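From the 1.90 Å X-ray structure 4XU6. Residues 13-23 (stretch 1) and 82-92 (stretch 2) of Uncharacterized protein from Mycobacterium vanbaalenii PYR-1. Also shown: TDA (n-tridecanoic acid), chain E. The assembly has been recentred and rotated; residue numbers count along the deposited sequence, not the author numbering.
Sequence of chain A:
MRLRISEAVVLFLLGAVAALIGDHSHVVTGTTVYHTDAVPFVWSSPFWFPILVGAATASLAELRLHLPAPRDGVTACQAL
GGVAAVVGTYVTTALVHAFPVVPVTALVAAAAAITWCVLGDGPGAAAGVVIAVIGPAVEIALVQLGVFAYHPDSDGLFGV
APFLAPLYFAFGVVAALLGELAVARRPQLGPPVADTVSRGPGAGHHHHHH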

ATOM      1  N   LEU A  13       3.406  22.604 -12.493  1.00 24.60           N
ATOM      2  CA  LEU A  13       2.216  22.794 -11.663  1.00 26.13           C
ATOM      3  C   LEU A  13       1.828  21.516 -10.927  1.00 24.19           C
ATOM      4  O   LEU A  13       1.435  21.559  -9.766  1.00 23.64           O
ATOM      5  CB  LEU A  13       1.035  23.278 -12.510  1.00 28.33           C
ATOM      6  CG  LEU A  13       1.211  24.658 -13.153  1.00 31.06           C
ATOM      7  CD1 LEU A  13       0.040  24.982 -14.072  1.00 29.55           C
ATOM      8  CD2 LEU A  13       1.392  25.741 -12.089  1.00 34.20           C
ATOM      9  N   LEU A  14       1.926  20.384 -11.619  1.00 24.78           N
ATOM     10  CA  LEU A  14       1.669  19.082 -11.010  1.00 27.00           C
ATOM     11  C   LEU A  14       2.566  18.875  -9.793  1.00 26.49           C
ATOM     12  O   LEU A  14       2.094  18.515  -8.705  1.00 23.00           O
ATOM     13  CB  LEU A  14       1.926  17.975 -12.038  1.00 28.53           C
ATOM     14  CG  LEU A  14       1.247  16.632 -11.828  1.00 39.63           C
ATOM     15  CD1 LEU A  14      -0.257  16.835 -11.823  1.00 45.75           C
ATOM     16  CD2 LEU A  14       1.643  15.649 -12.935  1.00 33.55           C
ATOM     17  N   GLY A  15       3.867  19.090  -9.979  1.00 24.01           N
ATOM     18  CA  GLY A  15       4.822  18.946  -8.898  1.00 22.54           C
ATOM     19  C   GLY A  15       4.569  19.916  -7.753  1.00 25.12           C
ATOM     20  O   GLY A  15       4.668  19.553  -6.574  1.00 24.41           O
ATOM     21  N   ALA A  16       4.238  21.158  -8.098  1.00 25.14           N
ATOM     22  CA  ALA A  16       3.949  22.182  -7.094  1.00 24.85           C
ATOM     23  C   ALA A  16       2.743  21.818  -6.225  1.00 24.28           C
ATOM     24  O   ALA A  16       2.782  21.986  -5.006  1.00 24.33           O
ATOM     25  CB  ALA A  16       3.727  23.546  -7.760  1.00 25.82           C
ATOM     26  N   VAL A  17       1.671  21.340  -6.851  1.00 22.53           N
ATOM     27  CA  VAL A  17       0.463  20.996  -6.095  1.00 25.87           C
ATOM     28  C   VAL A  17       0.722  19.800  -5.181  1.00 25.32           C
ATOM     29  O   VAL A  17       0.364  19.824  -4.011  1.00 22.14           O
ATOM     30  CB  VAL A  17      -0.736  20.696  -7.020  1.00 27.81           C
ATOM     31  CG1 VAL A  17      -1.901  20.095  -6.231  1.00 26.61           C
ATOM     32  CG2 VAL A  17      -1.173  21.967  -7.759  1.00 27.77           C
ATOM     33  N   ALA A  18       1.355  18.760  -5.715  1.00 24.26           N
ATOM     34  CA  ALA A  18       1.691  17.600  -4.897  1.00 25.47           C
ATOM     35  C   ALA A  18       2.616  17.977  -3.737  1.00 23.36           C
ATOM     36  O   ALA A  18       2.450  17.489  -2.623  1.00 22.70           O
ATOM     37  CB  ALA A  18       2.312  16.506  -5.756  1.00 23.38           C
ATOM     38  N   ALA A  19       3.590  18.845  -3.998  1.00 21.46           N
ATOM     39  CA  ALA A  19       4.501  19.312  -2.953  1.00 24.63           C
ATOM     40  C   ALA A  19       3.772  20.041  -1.827  1.00 23.75           C
ATOM     41  O   ALA A  19       4.077  19.834  -0.651  1.00 24.25           O
ATOM     42  CB  ALA A  19       5.595  20.213  -3.536  1.00 24.76           C
ATOM     43  N   LEU A  20       2.823  20.907  -2.185  1.00 22.79           N
ATOM     44  CA  LEU A  20       2.069  21.663  -1.178  1.00 22.45           C
ATOM     45  C   LEU A  20       1.245  20.730  -0.287  1.00 23.34           C
ATOM     46  O   LEU A  20       1.123  20.951   0.916  1.00 22.27           O
ATOM     47  CB  LEU A  20       1.153  22.688  -1.848  1.00 22.51           C
ATOM     48  CG  LEU A  20       1.856  23.893  -2.478  1.00 24.37           C
ATOM     49  CD1 LEU A  20       0.886  24.741  -3.287  1.00 27.28           C
ATOM     50  CD2 LEU A  20       2.547  24.724  -1.391  1.00 23.74           C
ATOM     51  N   ILE A  21       0.682  19.683  -0.881  1.00 21.77           N
ATOM     52  CA  ILE A  21      -0.111  18.730  -0.103  1.00 22.97           C
ATOM     53  C   ILE A  21       0.791  17.956   0.856  1.00 22.22           C
ATOM     54  O   ILE A  21       0.479  17.810   2.041  1.00 19.97           O
ATOM     55  CB  ILE A  21      -0.873  17.747  -1.021  1.00 22.96           C
ATOM     56  CG1 ILE A  21      -1.958  18.485  -1.811  1.00 23.47           C
ATOM     57  CG2 ILE A  21      -1.499  16.600  -0.199  1.00 25.83           C
ATOM     58  CD1 ILE A  21      -2.500  17.680  -3.014  1.00 24.93           C
ATOM     59  N   GLY A  22       1.911  17.458   0.340  1.00 21.09           N
ATOM     60  CA  GLY A  22       2.845  16.712   1.162  1.00 22.76           C
ATOM     61  C   GLY A  22       3.487  17.584   2.228  1.00 23.45           C
ATOM     62  O   GLY A  22       3.655  17.166   3.375  1.00 20.33           O
ATOM     63  N   ASP A  23       3.854  18.806   1.862  1.00 21.40           N
ATOM     64  CA  ASP A  23       4.498  19.685   2.835  1.00 21.67           C
ATOM     65  C   ASP A  23       3.510  20.154   3.904  1.00 21.16           C
ATOM     66  O   ASP A  23       3.858  20.227   5.073  1.00 20.76           O
ATOM     67  CB  ASP A  23       5.146  20.877   2.143  1.00 23.51           C
ATOM     68  CG  ASP A  23       6.238  21.527   2.986  1.00 26.90           C
ATOM     69  OD1 ASP A  23       7.020  20.805   3.646  1.00 25.14           O
ATOM     70  OD2 ASP A  23       6.314  22.775   2.975  1.00 24.81           O
TER
HETATM   71  O21 TDA E 304      10.189  16.407   2.948  1.00 38.27           O
HETATM   72  O22 TDA E 304      10.804  18.648   2.831  1.00 39.98           O
HETATM   73  C21 TDA E 304      10.472  17.637   2.211  1.00 32.23           C
HETATM   74  C22 TDA E 304      10.294  17.696   0.722  1.00 27.69           C
HETATM   75  C23 TDA E 304      10.201  16.295   0.111  1.00 27.84           C
HETATM   76  C24 TDA E 304       9.854  16.361  -1.377  1.00 28.30           C
HETATM   77  C25 TDA E 304       9.872  14.971  -2.015  1.00 25.32           C
HETATM   78  C26 TDA E 304       9.504  15.009  -3.495  1.00 31.04           C
HETATM   79  C27 TDA E 304       8.031  15.370  -3.616  1.00 30.30           C
HETATM   80  C28 TDA E 304       7.565  15.399  -5.054  1.00 35.45           C
HETATM   81  C29 TDA E 304       6.137  15.920  -5.108  1.00 34.42           C
HETATM   82  C30 TDA E 304       5.675  15.886  -6.553  1.00 32.27           C
HETATM   83  C31 TDA E 304       5.553  14.445  -7.024  1.00 34.74           C
HETATM   84  C32 TDA E 304       4.910  14.378  -8.404  1.00 34.82           C
HETATM   85  C33 TDA E 304       5.290  13.089  -9.120  1.00 34.63           C
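Stretch 2, residues 82-92: GVAAVVGTYVT

Stretch 2 is helical from Gly-82 to Thr-92, as stretch 1 is from Leu-13 to Asp-23, and both helices run on beyond these limits. Their N-to-C directions nearly agree, with a signed crossing angle of -21° and a closest axial approach of 9.1 Å. The register pairs Ala-18 with Val-87, CA to CA 6.5 Å, and one turn later Gly-22 with Val-91, whose CA atoms are 5.5 Å apart; the backbones thus draw together toward the C-terminal end. Within each helix the amides from the fifth residue on are satisfied by i to i-4 bonds, such as Val-91 N to Val-87 O at 2.9 Å, and no hydrogen bond passes directly from one stretch to the other. The contact, which buries 354 Å² in all, is therefore mainly a matter of shape and apolar packing.

The aliphatic contacts follow one another at intervals of three or four residues, the spacing that keeps side chains on one side of a helix. Val-83 and Val-87 both point toward stretch 1 in the t rotamer. CG2 of Val-83 meets CD2 of Leu-14 at 4.2 Å; Leu-14 leaves its backbone sideways, but its long side chain brings its end nearer. One turn on, CG2 of Val-87 lies 3.8 Å from CB of Ala-18, a branched residue set against a small one that fills little of the space between the helices. Farther along, Val-91 CG1 approaches Ile-21 CG2 at 4.3 Å, both residues being directed sideways, so that they meet beside the line between the axes.

The aromatic contact covers the most surface. Tyr-90, with chi1 at -163° (t), points toward stretch 1 and fits as a knob among Ala-18, Ala-19, Gly-22 and Asp-23. Its ring lies flat over Gly-22: CA of Gly-22 is 3.4 Å from the centroid of the Tyr-90 ring, only 7° off the ring normal, a CH-pi contact. Glycine suits this place because an ideal CB would lie 2.2 Å from Tyr-90 CE2, a clash.

The polar end of the tyrosine is served by water. Water 1 donates to Asp-23 OD1 at 2.6 Å and is hydrogen-bonded to Tyr-90 OH at 2.7 Å, linking the two helices through buried polar groups. Asp-23 N comes within 3.4 Å of Tyr-90 OH, but the angle is poor; that amide is instead bonded to Ala-19 O at 2.7 Å. The threonines serve their own helix: Thr-89 OG1 donates to Ala-85 O and Thr-92 OG1 to Gly-88 O, each at 2.7 Å, which lets a polar side chain satisfy its hydroxyl against the preceding turn.

The tridecanoic acid chain touches both helices. Its C30 is 3.5 Å from Ala-18 CB, its C31 3.8 Å from Val-86 CG1, and its C22 3.4 Å from Tyr-90 OH. Ala-18 and Val-86 offer the alkyl chain a nonpolar surface, whereas the Tyr-90 hydroxyl lies near the carboxyl end.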

ATOM      1  N   GLY A  82       1.438   6.571 -10.760  1.00 19.81           N
ATOM      2  CA  GLY A  82       2.732   6.927 -10.214  1.00 19.82           C
ATOM      3  C   GLY A  82       2.654   8.173  -9.348  1.00 19.22           C
ATOM      4  O   GLY A  82       3.276   8.248  -8.287  1.00 20.41           O
ATOM      5  N   VAL A  83       1.904   9.169  -9.802  1.00 18.61           N
ATOM      6  CA  VAL A  83       1.733  10.373  -8.989  1.00 19.73           C
ATOM      7  C   VAL A  83       1.026  10.031  -7.667  1.00 18.12           C
ATOM      8  O   VAL A  83       1.398  10.517  -6.597  1.00 20.43           O
ATOM      9  CB  VAL A  83       0.986  11.482  -9.755  1.00 20.19           C
ATOM     10  CG1 VAL A  83       0.583  12.608  -8.808  1.00 22.90           C
ATOM     11  CG2 VAL A  83       1.876  12.032 -10.873  1.00 22.42           C
ATOM     12  N   ALA A  84       0.015   9.176  -7.752  1.00 19.53           N
ATOM     13  CA  ALA A  84      -0.703   8.738  -6.555  1.00 21.17           C
ATOM     14  C   ALA A  84       0.225   7.985  -5.594  1.00 20.36           C
ATOM     15  O   ALA A  84       0.141   8.150  -4.380  1.00 21.43           O
ATOM     16  CB  ALA A  84      -1.902   7.878  -6.946  1.00 21.21           C
ATOM     17  N   ALA A  85       1.121   7.163  -6.135  1.00 20.60           N
ATOM     18  CA  ALA A  85       2.041   6.392  -5.292  1.00 20.68           C
ATOM     19  C   ALA A  85       2.996   7.321  -4.545  1.00 20.35           C
ATOM     20  O   ALA A  85       3.264   7.125  -3.360  1.00 20.38           O
ATOM     21  CB  ALA A  85       2.828   5.378  -6.129  1.00 21.82           C
ATOM     22  N   VAL A  86       3.511   8.329  -5.243  1.00 20.40           N
ATOM     23  CA  VAL A  86       4.445   9.278  -4.626  1.00 19.34           C
ATOM     24  C   VAL A  86       3.737  10.150  -3.584  1.00 19.10           C
ATOM     25  O   VAL A  86       4.231  10.342  -2.475  1.00 20.12           O
ATOM     26  CB  VAL A  86       5.147  10.161  -5.691  1.00 20.53           C
ATOM     27  CG1 VAL A  86       5.990  11.252  -5.009  1.00 22.92           C
ATOM     28  CG2 VAL A  86       6.043   9.293  -6.570  1.00 19.69           C
ATOM     29  N   VAL A  87       2.561  10.654  -3.929  1.00 21.83           N
ATOM     30  CA  VAL A  87       1.803  11.440  -2.962  1.00 21.50           C
ATOM     31  C   VAL A  87       1.370  10.600  -1.754  1.00 18.92           C
ATOM     32  O   VAL A  87       1.469  11.054  -0.624  1.00 20.06           O
ATOM     33  CB  VAL A  87       0.587  12.127  -3.596  1.00 26.50           C
ATOM     34  CG1 VAL A  87      -0.251  12.812  -2.520  1.00 28.55           C
ATOM     35  CG2 VAL A  87       1.050  13.157  -4.624  1.00 25.91           C
ATOM     36  N   GLY A  88       0.906   9.376  -1.989  1.00 20.89           N
ATOM     37  CA  GLY A  88       0.520   8.514  -0.882  1.00 19.72           C
ATOM     38  C   GLY A  88       1.700   8.205   0.017  1.00 19.39           C
ATOM     39  O   GLY A  88       1.567   8.166   1.237  1.00 21.13           O
ATOM     40  N   THR A  89       2.868   7.996  -0.581  1.00 19.33           N
ATOM     41  CA  THR A  89       4.068   7.697   0.200  1.00 19.16           C
ATOM     42  C   THR A  89       4.487   8.921   1.008  1.00 18.57           C
ATOM     43  O   THR A  89       4.855   8.821   2.174  1.00 19.71           O
ATOM     44  CB  THR A  89       5.222   7.250  -0.722  1.00 21.05           C
ATOM     45  OG1 THR A  89       4.819   6.085  -1.455  1.00 21.59           O
ATOM     46  CG2 THR A  89       6.463   6.915   0.087  1.00 24.61           C
ATOM     47  N   TYR A  90       4.428  10.080   0.363  1.00 19.54           N
ATOM     48  CA  TYR A  90       4.762  11.358   0.994  1.00 18.15           C
ATOM     49  C   TYR A  90       3.885  11.592   2.236  1.00 18.40           C
ATOM     50  O   TYR A  90       4.400  11.838   3.346  1.00 19.41           O
ATOM     51  CB  TYR A  90       4.540  12.458  -0.053  1.00 18.88           C
ATOM     52  CG  TYR A  90       5.176  13.818   0.202  1.00 21.40           C
ATOM     53  CD1 TYR A  90       5.566  14.225   1.474  1.00 24.79           C
ATOM     54  CD2 TYR A  90       5.363  14.701  -0.857  1.00 27.03           C
ATOM     55  CE1 TYR A  90       6.138  15.491   1.676  1.00 27.24           C
ATOM     56  CE2 TYR A  90       5.929  15.947  -0.663  1.00 26.60           C
ATOM     57  CZ  TYR A  90       6.309  16.335   0.591  1.00 26.12           C
ATOM     58  OH  TYR A  90       6.861  17.588   0.752  1.00 29.27           O
ATOM     59  N   VAL A  91       2.565  11.500   2.078  1.00 21.20           N
ATOM     60  CA  VAL A  91       1.689  11.749   3.231  1.00 20.30           C
ATOM     61  C   VAL A  91       1.821  10.664   4.298  1.00 22.25           C
ATOM     62  O   VAL A  91       1.643  10.936   5.482  1.00 20.42           O
ATOM     63  CB  VAL A  91       0.198  11.975   2.841  1.00 20.17           C
ATOM     64  CG1 VAL A  91       0.066  13.205   1.936  1.00 20.93           C
ATOM     65  CG2 VAL A  91      -0.405  10.737   2.173  1.00 20.92           C
ATOM     66  N   THR A  92       2.155   9.443   3.889  1.00 21.78           N
ATOM     67  CA  THR A  92       2.377   8.374   4.866  1.00 22.13           C
ATOM     68  C   THR A  92       3.555   8.711   5.777  1.00 22.00           C
ATOM     69  O   THR A  92       3.520   8.428   6.977  1.00 20.46           O
ATOM     70  CB  THR A  92       2.619   7.001   4.184  1.00 22.40           C
ATOM     71  OG1 THR A  92       1.439   6.603   3.475  1.00 22.24           O
ATOM     72  CG2 THR A  92       2.961   5.923   5.225  1.00 24.00           C
TER
HETATM   73  O   HOH W   1       7.716  18.360   3.229  1.00 30.34           O